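Local coordinates for protein esterase E25 (PDB 4Q05) that hydrolyses carboxylic esters, probably through a serine nucleophile, as a dimeric bacterial member of the hormone-sensitive lipase family with an alpha/beta hydrolase fold, at residues L44-G49 against V53-I58; V119-V124 against V155-A160; S78-A83 against E264-L269. All coordinates share one frame; numbering follows the deposited sequence.

Contact 1. Residues L44-G49 against V53-I58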
# COMPACT_ATOMS: atom_id res chain seq x y z
N LEU A 44 -3.22 -18.56 8.24
CA LEU A 44 -2.32 -17.42 8.14
C LEU A 44 -1.10 -17.59 9.05
O LEU A 44 -1.18 -17.36 10.25
CB LEU A 44 -3.06 -16.13 8.48
CG LEU A 44 -2.23 -14.86 8.42
CD1 LEU A 44 -1.59 -14.70 7.05
CD2 LEU A 44 -3.09 -13.65 8.75
N PRO A 45 0.03 -17.99 8.46
CA PRO A 45 1.25 -18.15 9.24
C PRO A 45 1.87 -16.79 9.57
O PRO A 45 1.57 -15.80 8.89
CB PRO A 45 2.17 -18.92 8.29
CG PRO A 45 1.72 -18.50 6.93
CD PRO A 45 0.23 -18.36 7.04
N ALA A 46 2.71 -16.75 10.59
CA ALA A 46 3.45 -15.54 10.89
C ALA A 46 4.25 -15.17 9.64
O ALA A 46 4.67 -16.04 8.89
CB ALA A 46 4.35 -15.76 12.10
N PRO A 47 4.45 -13.87 9.40
CA PRO A 47 5.07 -13.49 8.12
C PRO A 47 6.59 -13.44 8.18
O PRO A 47 7.15 -12.51 8.75
CB PRO A 47 4.49 -12.09 7.88
CG PRO A 47 4.28 -11.54 9.25
CD PRO A 47 3.95 -12.71 10.16
N SER A 48 7.26 -14.42 7.57
CA SER A 48 8.71 -14.42 7.52
C SER A 48 9.23 -13.24 6.74
O SER A 48 10.41 -12.93 6.79
CB SER A 48 9.23 -15.70 6.88
OG SER A 48 8.77 -16.81 7.62
N GLY A 49 8.34 -12.57 6.00
CA GLY A 49 8.75 -11.40 5.25
C GLY A 49 8.90 -10.17 6.12
O GLY A 49 9.57 -9.21 5.74
N VAL A 53 11.60 -8.97 14.74
CA VAL A 53 10.83 -8.39 15.83
C VAL A 53 9.33 -8.52 15.59
O VAL A 53 8.58 -8.95 16.47
CB VAL A 53 11.20 -6.90 16.05
CG1 VAL A 53 10.33 -6.28 17.13
CG2 VAL A 53 12.68 -6.75 16.39
N LEU A 54 8.87 -8.15 14.40
CA LEU A 54 7.43 -8.18 14.11
C LEU A 54 6.96 -9.63 13.96
O LEU A 54 5.89 -10.01 14.47
CB LEU A 54 7.11 -7.38 12.84
CG LEU A 54 5.63 -7.37 12.48
CD1 LEU A 54 4.83 -6.80 13.63
CD2 LEU A 54 5.39 -6.56 11.19
N TYR A 55 7.76 -10.44 13.29
CA TYR A 55 7.48 -11.86 13.18
C TYR A 55 7.26 -12.48 14.57
O TYR A 55 6.31 -13.24 14.79
CB TYR A 55 8.61 -12.57 12.47
CG TYR A 55 8.38 -14.05 12.30
CD1 TYR A 55 8.73 -14.95 13.29
CD2 TYR A 55 7.80 -14.55 11.13
CE1 TYR A 55 8.52 -16.32 13.14
CE2 TYR A 55 7.59 -15.92 10.96
CZ TYR A 55 7.95 -16.79 11.98
OH TYR A 55 7.75 -18.15 11.83
N ASN A 56 8.13 -12.14 15.51
CA ASN A 56 7.99 -12.71 16.86
C ASN A 56 6.75 -12.18 17.58
O ASN A 56 6.03 -12.94 18.23
CB ASN A 56 9.27 -12.49 17.67
CG ASN A 56 10.42 -13.36 17.18
OD1 ASN A 56 10.19 -14.46 16.66
ND2 ASN A 56 11.65 -12.88 17.32
N ILE A 57 6.48 -10.89 17.45
CA ILE A 57 5.27 -10.33 18.01
C ILE A 57 4.05 -11.07 17.49
O ILE A 57 3.19 -11.52 18.25
CB ILE A 57 5.12 -8.84 17.68
CG1 ILE A 57 6.12 -8.02 18.51
CG2 ILE A 57 3.70 -8.37 17.96
CD1 ILE A 57 6.08 -6.54 18.20
N ILE A 58 3.97 -11.21 16.17
CA ILE A 58 2.82 -11.85 15.55
C ILE A 58 2.74 -13.32 15.95
O ILE A 58 1.66 -13.84 16.23
CB ILE A 58 2.89 -11.73 14.02
CG1 ILE A 58 2.61 -10.28 13.60
CG2 ILE A 58 1.92 -12.70 13.38
CD1 ILE A 58 2.87 -9.98 12.14
O HOH W 1 5.70 -18.39 9.46

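Contact 2. Residues V119-V124 against V155-A160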
# COMPACT_ATOMS: atom_id res chain seq x y z
N VAL A 119 5.15 16.90 24.51
CA VAL A 119 5.96 15.69 24.42
C VAL A 119 7.27 16.09 23.76
O VAL A 119 7.30 16.41 22.58
CB VAL A 119 5.24 14.59 23.60
CG1 VAL A 119 6.10 13.30 23.53
CG2 VAL A 119 3.87 14.28 24.20
N THR A 120 8.33 16.12 24.56
CA THR A 120 9.63 16.59 24.10
C THR A 120 10.65 15.46 24.16
O THR A 120 10.93 14.93 25.23
CB THR A 120 10.13 17.75 24.98
OG1 THR A 120 9.05 18.65 25.25
CG2 THR A 120 11.26 18.51 24.29
N PRO A 121 11.21 15.09 23.00
CA PRO A 121 12.21 14.02 22.93
C PRO A 121 13.58 14.58 23.30
O PRO A 121 13.73 15.79 23.25
CB PRO A 121 12.19 13.64 21.45
CG PRO A 121 11.90 14.91 20.76
CD PRO A 121 10.97 15.69 21.68
N VAL A 122 14.55 13.73 23.64
CA VAL A 122 15.88 14.24 23.98
C VAL A 122 16.58 14.80 22.77
O VAL A 122 17.44 15.68 22.89
CB VAL A 122 16.79 13.15 24.58
CG1 VAL A 122 16.66 13.13 26.09
CG2 VAL A 122 16.48 11.80 23.97
N GLU A 123 16.24 14.29 21.60
CA GLU A 123 16.90 14.73 20.38
C GLU A 123 15.88 15.29 19.40
O GLU A 123 15.01 14.57 18.93
CB GLU A 123 17.67 13.57 19.76
CG GLU A 123 18.46 13.91 18.50
CD GLU A 123 19.15 12.69 17.90
OE1 GLU A 123 19.24 11.65 18.60
OE2 GLU A 123 19.58 12.75 16.73
N VAL A 124 15.99 16.58 19.11
CA VAL A 124 15.18 17.20 18.08
C VAL A 124 16.09 17.51 16.90
O VAL A 124 17.15 18.11 17.07
CB VAL A 124 14.54 18.50 18.60
CG1 VAL A 124 13.81 19.21 17.48
CG2 VAL A 124 13.61 18.20 19.77
N VAL A 155 6.21 8.03 20.51
CA VAL A 155 6.90 7.35 19.43
C VAL A 155 7.28 8.32 18.33
O VAL A 155 8.42 8.33 17.85
CB VAL A 155 6.04 6.24 18.79
CG1 VAL A 155 6.72 5.72 17.54
CG2 VAL A 155 5.79 5.12 19.78
N ILE A 156 6.32 9.14 17.91
CA ILE A 156 6.60 10.14 16.91
C ILE A 156 7.71 11.08 17.39
O ILE A 156 8.67 11.36 16.66
CB ILE A 156 5.32 10.95 16.58
CG1 ILE A 156 4.29 10.05 15.90
CG2 ILE A 156 5.66 12.14 15.72
CD1 ILE A 156 2.90 10.70 15.74
N ALA A 157 7.58 11.57 18.61
CA ALA A 157 8.56 12.52 19.12
C ALA A 157 9.99 11.95 19.07
O ALA A 157 10.87 12.57 18.48
CB ALA A 157 8.21 12.96 20.54
N THR A 158 10.19 10.77 19.65
CA THR A 158 11.54 10.20 19.71
C THR A 158 12.10 9.84 18.36
O THR A 158 13.24 10.15 18.05
CB THR A 158 11.65 8.92 20.55
OG1 THR A 158 10.37 8.28 20.66
CG2 THR A 158 12.20 9.22 21.89
N LEU A 159 11.29 9.15 17.55
CA LEU A 159 11.80 8.61 16.30
C LEU A 159 11.80 9.62 15.18
O LEU A 159 12.71 9.62 14.36
CB LEU A 159 11.03 7.36 15.90
CG LEU A 159 11.19 6.24 16.93
CD1 LEU A 159 10.61 4.93 16.42
CD2 LEU A 159 12.66 6.07 17.26
N ALA A 160 10.79 10.48 15.11
CA ALA A 160 10.82 11.52 14.09
C ALA A 160 11.65 12.72 14.56
O ALA A 160 11.88 13.65 13.79
CB ALA A 160 9.40 11.94 13.69
O HOH W 2 14.77 11.85 19.51

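Contact 3. Residues S78-A83 against E264-L269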
# COMPACT_ATOMS: atom_id res chain seq x y z
N SER A 78 -23.25 4.64 30.98
CA SER A 78 -22.55 3.94 32.04
C SER A 78 -21.78 2.71 31.51
O SER A 78 -20.65 2.43 31.92
CB SER A 78 -23.52 3.55 33.15
OG SER A 78 -22.85 2.83 34.17
N GLU A 79 -22.40 1.97 30.60
CA GLU A 79 -21.71 0.86 29.96
C GLU A 79 -20.55 1.36 29.10
O GLU A 79 -19.50 0.72 29.02
CB GLU A 79 -22.68 0.02 29.13
CG GLU A 79 -23.65 -0.79 29.98
CD GLU A 79 -24.79 -1.36 29.17
OE1 GLU A 79 -24.99 -0.91 28.02
OE2 GLU A 79 -25.49 -2.26 29.68
N TRP A 80 -20.73 2.51 28.46
CA TRP A 80 -19.63 3.10 27.69
C TRP A 80 -18.46 3.41 28.60
O TRP A 80 -17.33 3.01 28.32
CB TRP A 80 -20.07 4.35 26.93
CG TRP A 80 -20.63 4.00 25.60
CD1 TRP A 80 -21.92 4.09 25.20
CD2 TRP A 80 -19.90 3.45 24.49
NE1 TRP A 80 -22.05 3.66 23.90
CE2 TRP A 80 -20.82 3.26 23.44
CE3 TRP A 80 -18.55 3.12 24.29
CZ2 TRP A 80 -20.44 2.74 22.20
CZ3 TRP A 80 -18.18 2.61 23.04
CH2 TRP A 80 -19.12 2.41 22.02
N ARG A 81 -18.71 4.13 29.69
CA ARG A 81 -17.64 4.48 30.62
C ARG A 81 -16.88 3.24 31.07
O ARG A 81 -15.66 3.25 31.18
CB ARG A 81 -18.18 5.29 31.81
CG ARG A 81 -18.69 6.68 31.43
CD ARG A 81 -18.93 7.56 32.66
NE ARG A 81 -20.01 7.04 33.50
CZ ARG A 81 -21.28 7.40 33.39
NH1 ARG A 81 -21.65 8.29 32.48
NH2 ARG A 81 -22.19 6.88 34.20
N ALA A 82 -17.61 2.15 31.31
CA ALA A 82 -16.98 0.90 31.73
C ALA A 82 -16.15 0.27 30.61
O ALA A 82 -15.02 -0.19 30.84
CB ALA A 82 -18.02 -0.09 32.23
N ALA A 83 -16.72 0.20 29.41
CA ALA A 83 -16.00 -0.36 28.27
C ALA A 83 -14.70 0.42 28.05
O ALA A 83 -13.63 -0.15 27.85
CB ALA A 83 -16.86 -0.31 27.01
N GLU A 264 -18.32 -0.67 15.47
CA GLU A 264 -19.51 -0.04 14.91
C GLU A 264 -20.24 0.80 15.96
O GLU A 264 -20.70 1.90 15.68
CB GLU A 264 -20.47 -1.08 14.30
CG GLU A 264 -21.75 -0.41 13.82
CD GLU A 264 -22.69 -1.32 13.06
OE1 GLU A 264 -22.44 -2.55 12.99
OE2 GLU A 264 -23.69 -0.80 12.51
N ALA A 265 -20.34 0.28 17.18
CA ALA A 265 -21.00 1.00 18.26
C ALA A 265 -20.28 2.31 18.51
O ALA A 265 -20.92 3.36 18.67
CB ALA A 265 -21.05 0.15 19.52
N ALA A 266 -18.95 2.26 18.56
CA ALA A 266 -18.17 3.48 18.77
C ALA A 266 -18.38 4.46 17.63
O ALA A 266 -18.54 5.67 17.85
CB ALA A 266 -16.68 3.14 18.92
N VAL A 267 -18.39 3.94 16.41
CA VAL A 267 -18.58 4.79 15.25
C VAL A 267 -19.94 5.48 15.37
O VAL A 267 -20.05 6.70 15.24
CB VAL A 267 -18.50 3.97 13.95
CG1 VAL A 267 -19.03 4.78 12.76
CG2 VAL A 267 -17.07 3.51 13.72
N ARG A 268 -20.98 4.69 15.66
CA ARG A 268 -22.33 5.24 15.80
C ARG A 268 -22.43 6.24 16.94
O ARG A 268 -23.13 7.25 16.82
CB ARG A 268 -23.38 4.13 15.91
CG ARG A 268 -23.51 3.36 14.60
CD ARG A 268 -24.62 2.33 14.59
NE ARG A 268 -24.67 1.71 13.27
CZ ARG A 268 -25.24 2.27 12.20
NH1 ARG A 268 -25.84 3.46 12.30
NH2 ARG A 268 -25.21 1.65 11.04
N LEU A 269 -21.73 5.99 18.05
CA LEU A 269 -21.72 6.98 19.12
C LEU A 269 -21.12 8.29 18.60
O LEU A 269 -21.69 9.37 18.79
CB LEU A 269 -20.94 6.47 20.33
CG LEU A 269 -21.03 7.36 21.57
CD1 LEU A 269 -22.48 7.57 21.98
CD2 LEU A 269 -20.22 6.76 22.71

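Contact 1. Residues L44-G49 against V53-I58
Ala46 sets its methyl group over one face of the Tyr55 ring. Its CB lies 3.8 Å from the ring centroid and 27° off the normal, a CH-pi contact displaced from the middle toward the rim, where Ala46 CB comes within 3.4 Å of Tyr55 CE2. The backbone of the next residues meets the same ring at its edge: Pro47 O is 3.2 Å from Tyr55 CD2, and the N of Ser48 follows beside it. Tyr55 is thus met from two directions, by a methyl above and by a peptide group at the rim. Its CB points along the helix flank, but with CG anti to the backbone N (chi1 -179°) the ring extends toward the incoming chain. Residues 44-49 lead from strand 37-44 toward helix 52-59, and after a short turn the chain folds back on itself, so that the extended arm lies against the helix that follows it. Three residues on from Tyr55, Ile58 meets Pro47 tip to tip, its CD1 packed on CG and CD of the proline and 3.5 Å from Pro47 CD. The CG2 branch of Ile58 touches both residues of the arm, lying 3.8 Å from Pro47 CD and 4.1 Å from Ala46 CB. A water ties the polar margin, donating to Ala46 O at 2.6 Å and lying 3.1 Å from Tyr55 OH. The arm also meets Arg301, which donates from NH2 to Pro45 O, and the second subunit, whose Asp244 packs on Pro47 and whose strand pairs antiparallel with Leu44.

Contact 2. Residues V119-V124 against V155-A160
The end of strand 114-120 and the loop that follows run past helix 151-160, closest where the CA atoms of Pro121 and Thr158 stand 5.0 Å apart. At that point Pro121 CB lies 3.9 Å from Thr158 CA. The methyl of Ala157 faces the strand end. Val119 reaches it with CG1, the branch anti to its backbone N (chi1 -179°), at 3.7 Å from Ala157 CB. From the loop side Pro121 brings its ring, with CD 4.0 Å from the same CB, so the alanine methyl is shared between a strand residue and a loop residue. CB and CG of the proline ring lie against the helix backbone, each 3.4 Å from Ala157 O. Beyond the proline a water bridges the two backbones, giving one hydrogen to Glu123 O at 2.8 Å and the other to Thr158 O at 2.7 Å. Thr158 turns its hydroxyl back into its own helix, to Ile154 O. In the alpha/beta hydrolase fold this is helix-on-sheet packing: Val119 and Ala157 both touch Val164 of the adjacent strand 164-168, Ile156 reaches Phe133 and His135 of strand 132-136, and helix 342-358 packs alongside through Phe348.

Contact 3. Residues S78-A83 against E264-L269
This helix-helix contact probably lies in the cap, as in other esterases of the hormone-sensitive lipase family: it joins helix 77-88, from the N-terminal part of the chain, to helix 262-271, from the insertion between strands 229-235 and 294-299. Trp80 is the one residue of 78-83 to touch 264-269, extending its indole across the gap to Ala265, Ala266 and Leu269. Leu269 comes over one face of the indole: its CD2 stands 3.7 Å from the centroid of the five-membered ring and only 11° off the normal, a CH-pi contact centred on the pyrrole part. The nearest ring atom is Trp80 CE2, 3.6 Å from Leu269 CD2. The leucine and the indole run antiparallel, side by side, which lands CD2 on the ring face. The short helical segments cross at -123°, with their axes 12.8 Å apart at closest approach. That spacing is wider than that of closely packed helices, and the indole bridges it. The benzo end of the ring reaches the helix at two small residues, with Trp80 CZ2 3.8 Å from Ala265 CB and Trp80 CH2 4.0 Å from Ala266 CB. There the rim also comes near the backbone, Trp80 CH2 lying 3.5 Å from Ala266 N, which sits at the ring edge. Pro74, ahead of the first helix, touches Trp80 as well. Helix 262-271 carries a salt bridge, one turn apart, in which NE and, less directly, NH2 of Arg268 share OE2 of Glu264; the NE to OE2 bond measures 2.8 Å and is nearly straight at 165°.

The three contacts are separate pieces of packing, none touching another. All three are formed within one chain, but only contact 1 is also reached by the second subunit, which meets its arm 44-49 at the dimer interface. Contact 2 is nested in the long span of chain closed by contact 3, yet the two fall on opposite sides of the chain's centre, 32 Å apart between centres. Contacts 1 and 2 are closer, 27 Å between centres. A bound sodium ion lies about 14 Å from the Pro47 side chain. The probable nucleophile elbow, at Ser206, belongs to none of the three contacts.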